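RRNA adenine N-6-methyltransferase (Saccharopolyspora erythraea, PDB 6NVM) dimethylates the N6 of a single adenine of 23S rRNA with S-adenosyl-L-methionine, which lowers ribosome affinity for macrolide, lincosamide and streptogramin B antibiotics. Local coordinates at residues Phe196-Val200 / Asp212-Arg217. Sequence-based numbering, arbitrary orientation.
Sequences FVEKV and DSAIMR
A classic beta bulge interrupts this antiparallel pair: Val-197 and Glu-198 both face Ile-215. Val-197 has a helix-like backbone (phi/psi -93/-61), while its neighbours stay extended. Ile-215 O accepts from Val-197 N at 2.9 Å and weakly from Glu-198 N at 3.4 Å. Ile-215 N donates to Glu-198 O at 2.8 Å. The register shifts by one, so Phe-196 pairs with Met-216 (CA-CA 4.7 Å), but Lys-199 with Ala-214 (CA-CA 4.1 Å). Both are non-hydrogen-bonded pairs. Val-200 and Ser-213 form a hydrogen-bonded pair, with Val-200 N to Ser-213 O at 2.7 Å and Ser-213 N to Val-200 O at 2.8 Å. The N-to-C directions of the two short strand segments differ by 164°, and their axes approach to 4.1 Å. Strand 192-200 is outermost, and 213-220, antiparallel to both its neighbours, lies between it and 159-167 in the seven-stranded sheet of order 3-2-1-4-5-7-6, the class I methyltransferase fold. On one face, Phe-196 (chi1 t) lays CE1 3.7 Å from Ala-214 CB, and helix 168-175 packs there. On the other, Ile-215 (mt) sets CG1 3.9 Å from Val-200 CG2, against helix 56-65, where Ile-215 touches Ile-62 and Val-200 touches Thr-58. Val-200 also lies beside Leu-53, a predicted S-adenosyl-L-methionine-binding residue. Lys-199, fully extended (tttt), reaches Asp-212 OD2 with NZ at 3.2 Å, a salt bridge. Asp-212 OD1 accepts from the backbone N of Arg-202.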
# COMPACT_ATOMS: atom_id res chain seq x y z
N PHE A 196 -6.42 -5.78 -2.31
CA PHE A 196 -6.45 -6.81 -1.29
C PHE A 196 -6.23 -8.16 -1.97
O PHE A 196 -6.99 -8.53 -2.88
CB PHE A 196 -7.79 -6.80 -0.54
CG PHE A 196 -7.88 -7.81 0.57
CD1 PHE A 196 -7.51 -7.47 1.86
CD2 PHE A 196 -8.34 -9.09 0.33
CE1 PHE A 196 -7.59 -8.38 2.88
CE2 PHE A 196 -8.42 -10.01 1.35
CZ PHE A 196 -8.05 -9.66 2.63
N VAL A 197 -5.19 -8.88 -1.56
CA VAL A 197 -4.86 -10.13 -2.23
C VAL A 197 -5.54 -11.30 -1.52
O VAL A 197 -6.35 -12.01 -2.12
CB VAL A 197 -3.34 -10.33 -2.32
CG1 VAL A 197 -3.01 -11.70 -2.90
CG2 VAL A 197 -2.72 -9.24 -3.18
N GLU A 198 -5.23 -11.51 -0.24
CA GLU A 198 -5.87 -12.61 0.47
C GLU A 198 -5.62 -12.48 1.97
O GLU A 198 -4.64 -11.89 2.41
CB GLU A 198 -5.36 -13.97 -0.02
CG GLU A 198 -3.92 -14.28 0.38
CD GLU A 198 -3.45 -15.64 -0.11
OE1 GLU A 198 -3.96 -16.11 -1.15
OE2 GLU A 198 -2.58 -16.25 0.56
N LYS A 199 -6.53 -13.07 2.74
CA LYS A 199 -6.33 -13.24 4.17
C LYS A 199 -5.28 -14.32 4.43
O LYS A 199 -5.14 -15.27 3.67
CB LYS A 199 -7.65 -13.63 4.84
CG LYS A 199 -7.55 -13.92 6.34
CD LYS A 199 -8.88 -14.44 6.88
CE LYS A 199 -8.78 -14.79 8.36
NZ LYS A 199 -10.02 -15.43 8.87
N VAL A 200 -4.54 -14.16 5.53
CA VAL A 200 -3.52 -15.12 5.94
C VAL A 200 -3.82 -15.51 7.38
O VAL A 200 -3.69 -14.68 8.29
CB VAL A 200 -2.10 -14.56 5.81
CG1 VAL A 200 -1.06 -15.62 6.21
CG2 VAL A 200 -1.84 -14.09 4.39
N ASP A 212 -5.48 -12.37 12.63
CA ASP A 212 -5.08 -12.84 11.32
C ASP A 212 -4.40 -11.73 10.54
O ASP A 212 -4.46 -10.55 10.88
CB ASP A 212 -6.30 -13.35 10.55
CG ASP A 212 -6.98 -14.51 11.24
OD1 ASP A 212 -6.26 -15.44 11.68
OD2 ASP A 212 -8.22 -14.50 11.35
N SER A 213 -3.72 -12.13 9.46
CA SER A 213 -2.99 -11.20 8.62
C SER A 213 -3.59 -11.21 7.22
O SER A 213 -4.61 -11.86 6.95
CB SER A 213 -1.50 -11.57 8.60
OG SER A 213 -0.92 -11.44 9.88
N ALA A 214 -2.93 -10.51 6.30
CA ALA A 214 -3.40 -10.43 4.93
C ALA A 214 -2.23 -10.01 4.06
O ALA A 214 -1.26 -9.40 4.53
CB ALA A 214 -4.56 -9.45 4.78
N ILE A 215 -2.31 -10.36 2.78
CA ILE A 215 -1.42 -9.83 1.76
C ILE A 215 -2.16 -8.70 1.06
O ILE A 215 -3.28 -8.89 0.58
CB ILE A 215 -0.99 -10.90 0.75
CG1 ILE A 215 -0.31 -12.07 1.47
CG2 ILE A 215 -0.04 -10.30 -0.28
CD1 ILE A 215 -0.14 -13.29 0.61
N MET A 216 -1.53 -7.53 0.99
CA MET A 216 -2.04 -6.41 0.23
C MET A 216 -0.93 -5.89 -0.67
O MET A 216 0.26 -6.08 -0.39
CB MET A 216 -2.56 -5.29 1.15
CG MET A 216 -1.51 -4.65 2.04
SD MET A 216 -2.15 -3.26 3.00
CE MET A 216 -2.54 -2.09 1.71
N ARG A 217 -1.32 -5.22 -1.75
CA ARG A 217 -0.38 -4.74 -2.74
C ARG A 217 -0.74 -3.32 -3.17
O ARG A 217 -1.91 -3.01 -3.38
CB ARG A 217 -0.36 -5.67 -3.96
CG ARG A 217 0.57 -5.22 -5.09
CD ARG A 217 0.65 -6.30 -6.18
NE ARG A 217 -0.67 -6.66 -6.67
CZ ARG A 217 -0.93 -7.72 -7.43
NH1 ARG A 217 0.05 -8.53 -7.81
NH2 ARG A 217 -2.17 -7.96 -7.82